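Cyanuric acid amidohydrolase (Azorhizobium caulinodans, PDB 4NQ3) hydrolyses the s-triazine ring of cyanuric acid, giving carboxybiuret that decarboxylates spontaneously to biuret, a step in the breakdown of atrazine and melamine. Local coordinates at residues V150-K156 with H234-G240; I195-E201 with W219-C225. Residue numbers count along the deposited sequence, not the author numbering.

Interaction 1 of 2, residues V150-K156 with H234-G240; sequences VHFVQVK and HEIVVLG
Two strands, 150-156 and 235-240, run antiparallel, their axes 4.5 Å apart at closest and their directions at 155°. His234 leads in beside Lys156, its CA 3.1 Å from Lys156 O in a CA-H...O contact. Glu235 and Lys156 form a hydrogen-bonded pair, Lys156 N to Glu235 O 2.9 Å; chi1 t and chi2 p carry the side chain of the catalytic Lys156 away from strand 235-240, and its NZ hydrogen-bonds Ser226 OG. Ile236 meets Val155 in a non-hydrogen-bonded pair, Ile236 CG1 3.7 Å from Val155 CG2. Val237 pairs with Gln154, Gln154 N to Val237 O 2.9 Å. Val238 faces Val153 (CG2 to CG2 4.1 Å), beta-branched residues suiting a buried strand. At Leu239 a classic beta bulge shifts the register: Leu239 O accepts from both His151 N (2.8 Å) and Phe152 N (3.1 Å), while Leu239 N donates to Phe152 O at 2.8 Å. Its m rotamer brings Leu239 CD1 to 4.0 Å from Phe152 CD2. Gly240 and Val150 form a close non-hydrogen-bonded pair, CA to CA 4.2 Å; a CB on Gly240 would come 3.3 Å from Val150 CA, so glycine fits. Both are central strands of the second repeat's sheet, flanked by strands 106-113 and 223-227; helices 125-141 and 180-199 cover the Val153, Val155 and Ile236 face, strand 75-80 the Gln154, Lys156 and Val237 face.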
loop_
_atom_site.group_PDB
_atom_site.type_symbol
_atom_site.label_atom_id
_atom_site.label_comp_id
_atom_site.label_asym_id
_atom_site.label_seq_id
_atom_site.Cartn_x
_atom_site.Cartn_y
_atom_site.Cartn_z
ATOM N N VAL A 150 37.033 -9.318 -10.899
ATOM C CA VAL A 150 35.693 -9.516 -10.367
ATOM C C VAL A 150 34.795 -8.393 -10.851
ATOM O O VAL A 150 35.136 -7.226 -10.734
ATOM C CB VAL A 150 35.697 -9.559 -8.822
ATOM C CG1 VAL A 150 34.292 -9.465 -8.277
ATOM C CG2 VAL A 150 36.382 -10.833 -8.325
ATOM N N HIS A 151 33.619 -8.736 -11.355
ATOM C CA HIS A 151 32.746 -7.724 -11.940
ATOM C C HIS A 151 31.439 -7.516 -11.202
ATOM O O HIS A 151 30.805 -6.481 -11.348
ATOM C CB HIS A 151 32.459 -8.068 -13.398
ATOM C CG HIS A 151 33.604 -7.742 -14.291
ATOM N ND1 HIS A 151 33.734 -6.512 -14.903
ATOM C CD2 HIS A 151 34.702 -8.455 -14.633
ATOM C CE1 HIS A 151 34.856 -6.489 -15.597
ATOM N NE2 HIS A 151 35.464 -7.653 -15.446
ATOM N N PHE A 152 31.052 -8.480 -10.387
ATOM C CA PHE A 152 29.783 -8.404 -9.713
ATOM C C PHE A 152 29.723 -9.429 -8.598
ATOM O O PHE A 152 30.005 -10.589 -8.825
ATOM C CB PHE A 152 28.690 -8.650 -10.718
ATOM C CG PHE A 152 27.337 -8.291 -10.238
ATOM C CD1 PHE A 152 26.918 -6.973 -10.268
ATOM C CD2 PHE A 152 26.459 -9.279 -9.800
ATOM C CE1 PHE A 152 25.656 -6.625 -9.858
ATOM C CE2 PHE A 152 25.178 -8.939 -9.371
ATOM C CZ PHE A 152 24.773 -7.604 -9.410
ATOM N N VAL A 153 29.432 -9.000 -7.381
ATOM C CA VAL A 153 29.259 -9.946 -6.290
ATOM C C VAL A 153 27.850 -9.837 -5.717
ATOM O O VAL A 153 27.494 -8.829 -5.102
ATOM C CB VAL A 153 30.293 -9.729 -5.196
ATOM C CG1 VAL A 153 30.122 -10.767 -4.092
ATOM C CG2 VAL A 153 31.659 -9.834 -5.811
ATOM N N GLN A 154 27.041 -10.867 -5.964
ATOM C CA GLN A 154 25.678 -10.937 -5.448
ATOM C C GLN A 154 25.689 -11.569 -4.066
ATOM O O GLN A 154 26.321 -12.575 -3.874
ATOM C CB GLN A 154 24.801 -11.734 -6.412
ATOM C CG GLN A 154 23.362 -11.851 -6.022
ATOM C CD GLN A 154 22.704 -10.511 -5.885
ATOM O OE1 GLN A 154 22.698 -9.699 -6.814
ATOM N NE2 GLN A 154 22.160 -10.251 -4.706
ATOM N N VAL A 155 25.010 -10.971 -3.105
ATOM C CA VAL A 155 24.898 -11.557 -1.782
ATOM C C VAL A 155 23.436 -11.565 -1.346
ATOM O O VAL A 155 22.735 -10.563 -1.480
ATOM C CB VAL A 155 25.751 -10.808 -0.742
ATOM C CG1 VAL A 155 25.371 -11.208 0.681
ATOM C CG2 VAL A 155 27.188 -11.091 -0.987
ATOM N N LYS A 156 22.981 -12.707 -0.843
ATOM C CA LYS A 156 21.669 -12.803 -0.238
ATOM C C LYS A 156 21.874 -12.784 1.263
ATOM O O LYS A 156 22.611 -13.614 1.788
ATOM C CB LYS A 156 20.966 -14.079 -0.665
ATOM C CG LYS A 156 19.529 -14.150 -0.207
ATOM C CD LYS A 156 18.698 -13.250 -1.032
ATOM C CE LYS A 156 17.486 -12.751 -0.286
ATOM N NZ LYS A 156 16.758 -11.698 -1.067
ATOM N N HIS A 234 24.017 -16.442 4.646
ATOM C CA HIS A 234 24.251 -15.724 3.388
ATOM C C HIS A 234 24.480 -16.663 2.203
ATOM O O HIS A 234 25.012 -17.764 2.372
ATOM C CB HIS A 234 25.471 -14.792 3.498
ATOM C CG HIS A 234 25.430 -13.848 4.658
ATOM N ND1 HIS A 234 25.792 -14.221 5.932
ATOM C CD2 HIS A 234 25.070 -12.544 4.737
ATOM C CE1 HIS A 234 25.659 -13.188 6.747
ATOM N NE2 HIS A 234 25.222 -12.156 6.048
ATOM N N GLU A 235 24.082 -16.226 1.006
ATOM C CA GLU A 235 24.514 -16.881 -0.237
ATOM C C GLU A 235 25.388 -15.903 -0.996
ATOM O O GLU A 235 25.016 -14.749 -1.166
ATOM C CB GLU A 235 23.339 -17.299 -1.093
ATOM C CG GLU A 235 22.259 -17.992 -0.288
ATOM C CD GLU A 235 22.347 -19.508 -0.368
ATOM O OE1 GLU A 235 21.448 -20.116 -1.005
ATOM O OE2 GLU A 235 23.297 -20.087 0.226
ATOM N N ILE A 236 26.553 -16.354 -1.437
ATOM C CA ILE A 236 27.452 -15.500 -2.189
ATOM C C ILE A 236 27.685 -16.052 -3.601
ATOM O O ILE A 236 27.965 -17.249 -3.784
ATOM C CB ILE A 236 28.794 -15.352 -1.478
ATOM C CG1 ILE A 236 28.639 -14.467 -0.244
ATOM C CG2 ILE A 236 29.825 -14.736 -2.404
ATOM C CD1 ILE A 236 28.047 -15.179 0.924
ATOM N N VAL A 237 27.576 -15.179 -4.598
ATOM C CA VAL A 237 27.892 -15.562 -5.963
ATOM C C VAL A 237 28.783 -14.504 -6.569
ATOM O O VAL A 237 28.370 -13.353 -6.675
ATOM C CB VAL A 237 26.627 -15.705 -6.815
ATOM C CG1 VAL A 237 26.995 -16.090 -8.215
ATOM C CG2 VAL A 237 25.734 -16.753 -6.212
ATOM N N VAL A 238 29.996 -14.892 -6.961
ATOM C CA VAL A 238 30.961 -13.983 -7.589
ATOM C C VAL A 238 30.991 -14.183 -9.107
ATOM O O VAL A 238 31.204 -15.289 -9.580
ATOM C CB VAL A 238 32.385 -14.203 -7.032
ATOM C CG1 VAL A 238 33.405 -13.461 -7.843
ATOM C CG2 VAL A 238 32.473 -13.818 -5.584
ATOM N N LEU A 239 30.811 -13.109 -9.861
ATOM C CA LEU A 239 30.895 -13.147 -11.319
ATOM C C LEU A 239 32.080 -12.323 -11.808
ATOM O O LEU A 239 32.275 -11.180 -11.382
ATOM C CB LEU A 239 29.612 -12.613 -11.956
ATOM C CG LEU A 239 28.322 -13.240 -11.473
ATOM C CD1 LEU A 239 27.155 -12.482 -12.056
ATOM C CD2 LEU A 239 28.290 -14.685 -11.901
ATOM N N GLY A 240 32.869 -12.887 -12.715
ATOM C CA GLY A 240 34.040 -12.180 -13.172
ATOM C C GLY A 240 34.531 -12.721 -14.486
ATOM O O GLY A 240 33.886 -13.583 -15.087
#

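Interaction 2 of 2, residues I195-E201 with W219-C225; sequences IALALGE and WSARASC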
loop_
_atom_site.group_PDB
_atom_site.type_symbol
_atom_site.label_atom_id
_atom_site.label_comp_id
_atom_site.label_asym_id
_atom_site.label_seq_id
_atom_site.Cartn_x
_atom_site.Cartn_y
_atom_site.Cartn_z
ATOM N N ILE A 195 31.925 -7.265 1.076
ATOM C CA ILE A 195 32.391 -7.415 -0.292
ATOM C C ILE A 195 33.525 -6.428 -0.573
ATOM O O ILE A 195 34.555 -6.782 -1.172
ATOM C CB ILE A 195 31.252 -7.193 -1.305
ATOM C CG1 ILE A 195 30.247 -8.337 -1.215
ATOM C CG2 ILE A 195 31.786 -7.121 -2.727
ATOM C CD1 ILE A 195 28.953 -8.048 -1.908
ATOM N N ALA A 196 33.342 -5.193 -0.118
ATOM C CA ALA A 196 34.343 -4.169 -0.362
ATOM C C ALA A 196 35.650 -4.608 0.299
ATOM O O ALA A 196 36.722 -4.594 -0.318
ATOM C CB ALA A 196 33.872 -2.804 0.173
ATOM N N LEU A 197 35.535 -5.046 1.545
ATOM C CA LEU A 197 36.690 -5.459 2.307
ATOM C C LEU A 197 37.405 -6.590 1.586
ATOM O O LEU A 197 38.622 -6.652 1.568
ATOM C CB LEU A 197 36.278 -5.885 3.711
ATOM C CG LEU A 197 37.434 -6.434 4.540
ATOM C CD1 LEU A 197 38.538 -5.424 4.562
ATOM C CD2 LEU A 197 36.955 -6.748 5.939
ATOM N N ALA A 198 36.638 -7.499 1.005
ATOM C CA ALA A 198 37.219 -8.670 0.372
ATOM C C ALA A 198 37.888 -8.333 -0.961
ATOM O O ALA A 198 38.805 -9.041 -1.396
ATOM C CB ALA A 198 36.147 -9.741 0.174
ATOM N N LEU A 199 37.429 -7.269 -1.613
ATOM C CA LEU A 199 37.978 -6.886 -2.907
ATOM C C LEU A 199 39.025 -5.783 -2.742
ATOM O O LEU A 199 39.658 -5.355 -3.701
ATOM C CB LEU A 199 36.862 -6.430 -3.847
ATOM C CG LEU A 199 35.731 -7.406 -4.203
ATOM C CD1 LEU A 199 34.749 -6.768 -5.183
ATOM C CD2 LEU A 199 36.267 -8.713 -4.785
ATOM N N GLY A 200 39.211 -5.319 -1.519
ATOM C CA GLY A 200 40.216 -4.311 -1.273
ATOM C C GLY A 200 39.785 -2.921 -1.683
ATOM O O GLY A 200 40.620 -2.035 -1.873
ATOM N N GLU A 201 38.480 -2.724 -1.834
ATOM C CA GLU A 201 37.958 -1.401 -2.170
ATOM C C GLU A 201 37.872 -0.515 -0.924
ATOM O O GLU A 201 37.737 0.713 -1.022
ATOM C CB GLU A 201 36.589 -1.515 -2.828
ATOM C CG GLU A 201 36.600 -2.225 -4.181
ATOM C CD GLU A 201 35.190 -2.428 -4.724
ATOM O OE1 GLU A 201 34.355 -3.036 -4.014
ATOM O OE2 GLU A 201 34.912 -1.961 -5.854
ATOM N N TRP A 219 32.065 2.721 -0.237
ATOM C CA TRP A 219 31.223 1.833 -1.015
ATOM C C TRP A 219 32.022 1.003 -2.001
ATOM O O TRP A 219 33.160 1.332 -2.340
ATOM C CB TRP A 219 30.124 2.601 -1.759
ATOM C CG TRP A 219 30.576 3.762 -2.594
ATOM C CD1 TRP A 219 30.611 5.079 -2.216
ATOM C CD2 TRP A 219 31.030 3.724 -3.960
ATOM N NE1 TRP A 219 31.066 5.854 -3.259
ATOM C CE2 TRP A 219 31.334 5.047 -4.336
ATOM C CE3 TRP A 219 31.211 2.699 -4.897
ATOM C CZ2 TRP A 219 31.806 5.370 -5.608
ATOM C CZ3 TRP A 219 31.685 3.030 -6.164
ATOM C CH2 TRP A 219 31.977 4.353 -6.502
ATOM N N SER A 220 31.411 -0.100 -2.423
ATOM C CA SER A 220 31.961 -0.983 -3.443
ATOM C C SER A 220 31.302 -0.714 -4.787
ATOM O O SER A 220 30.094 -0.459 -4.863
ATOM C CB SER A 220 31.758 -2.451 -3.057
ATOM O OG SER A 220 31.813 -3.267 -4.215
ATOM N N ALA A 221 32.084 -0.794 -5.853
ATOM C CA ALA A 221 31.525 -0.683 -7.196
ATOM C C ALA A 221 31.000 -2.039 -7.687
ATOM O O ALA A 221 30.517 -2.155 -8.817
ATOM C CB ALA A 221 32.576 -0.142 -8.159
ATOM N N ARG A 222 31.089 -3.066 -6.853
ATOM C CA ARG A 222 30.728 -4.371 -7.348
ATOM C C ARG A 222 29.732 -5.116 -6.476
ATOM O O ARG A 222 29.143 -6.121 -6.907
ATOM C CB ARG A 222 31.998 -5.186 -7.546
ATOM C CG ARG A 222 32.571 -4.861 -8.909
ATOM C CD ARG A 222 34.041 -5.087 -9.026
ATOM N NE ARG A 222 34.796 -4.168 -8.194
ATOM C CZ ARG A 222 36.080 -4.340 -7.931
ATOM N NH1 ARG A 222 36.718 -5.365 -8.469
ATOM N NH2 ARG A 222 36.728 -3.497 -7.143
ATOM N N ALA A 223 29.493 -4.586 -5.282
ATOM C CA ALA A 223 28.559 -5.200 -4.348
ATOM C C ALA A 223 27.118 -5.117 -4.841
ATOM O O ALA A 223 26.667 -4.069 -5.302
ATOM C CB ALA A 223 28.686 -4.548 -2.959
ATOM N N SER A 224 26.403 -6.234 -4.754
ATOM C CA SER A 224 24.963 -6.208 -4.946
ATOM C C SER A 224 24.277 -7.068 -3.879
ATOM O O SER A 224 24.345 -8.281 -3.913
ATOM C CB SER A 224 24.600 -6.682 -6.336
ATOM O OG SER A 224 23.197 -6.821 -6.444
ATOM N N CYS A 225 23.629 -6.433 -2.913
ATOM C CA CYS A 225 23.068 -7.167 -1.786
ATOM C C CYS A 225 21.556 -7.135 -1.730
ATOM O O CYS A 225 20.934 -6.098 -1.958
ATOM C CB CYS A 225 23.648 -6.613 -0.510
ATOM S SG CYS A 225 25.430 -6.680 -0.635
#
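Polar contacts gather around the carboxylate of Glu201, just beyond the helix end. Its OE2 forms a salt bridge with Arg222 NH2 at 2.7 Å, supplemented by a weak hydrogen bond from Arg222 NE at 3.2 Å, and also accepts from Ala221 N at 3.1 Å. Glu201 OE1, less surely placed, takes a hydrogen bond from Ser220 OG at 2.6 Å. A long, acidic side chain can thus reach backbone, hydroxyl and guanidinium together. Ser220 OG in turn accepts from Arg222 N at 2.7 Å and Ala223 N at 2.9 Å, making an ST turn and ST motif that shape the approach to strand 223-225.

Ile195 makes the apolar contact with the strand, its CD1 reaching Ala223 CB at 3.7 Å and Cys225 SG at 4.0 Å. Ala196 and Leu199 pack on the preceding loop: Ala196 CB lies 3.9 Å from Ser220 CB, small residues letting the chains approach, and Leu199 CD1 lies over one face of the Arg222 guanidinium, 3.9 Å from CZ. Gly200 turns the chain out of the helix with a positive phi (78°), which favours glycine. The arrangement is a helix laid on strand 223-227, outermost in the second repeat's four-stranded sheet and carrying the nucleophile Ser226.

Interaction 2 is nested within the chain loop closed by interaction 1, and their centres lie about 10 Å apart. They meet along the sheet: strand 223-227 pairs in parallel with 150-157, with Val153 O 2.8 Å from Ser224 N and Val155 N 2.9 Å from Ser224 O, both probable hydrogen bonds. Ile195 of helix 180-199 packs on both contacts, touching Val153 and Val155 as well as Ala223. The pairing sets catalytic Lys156 beside the nucleophile Ser226, one residue past interaction 2; the side chain of Lys156 is about 3 Å from that of Ser226 and hydrogen-bonded to it. The Lys156 side chain comes within about 4 Å of bound barbituric acid, that of Cys225 within about 7 Å.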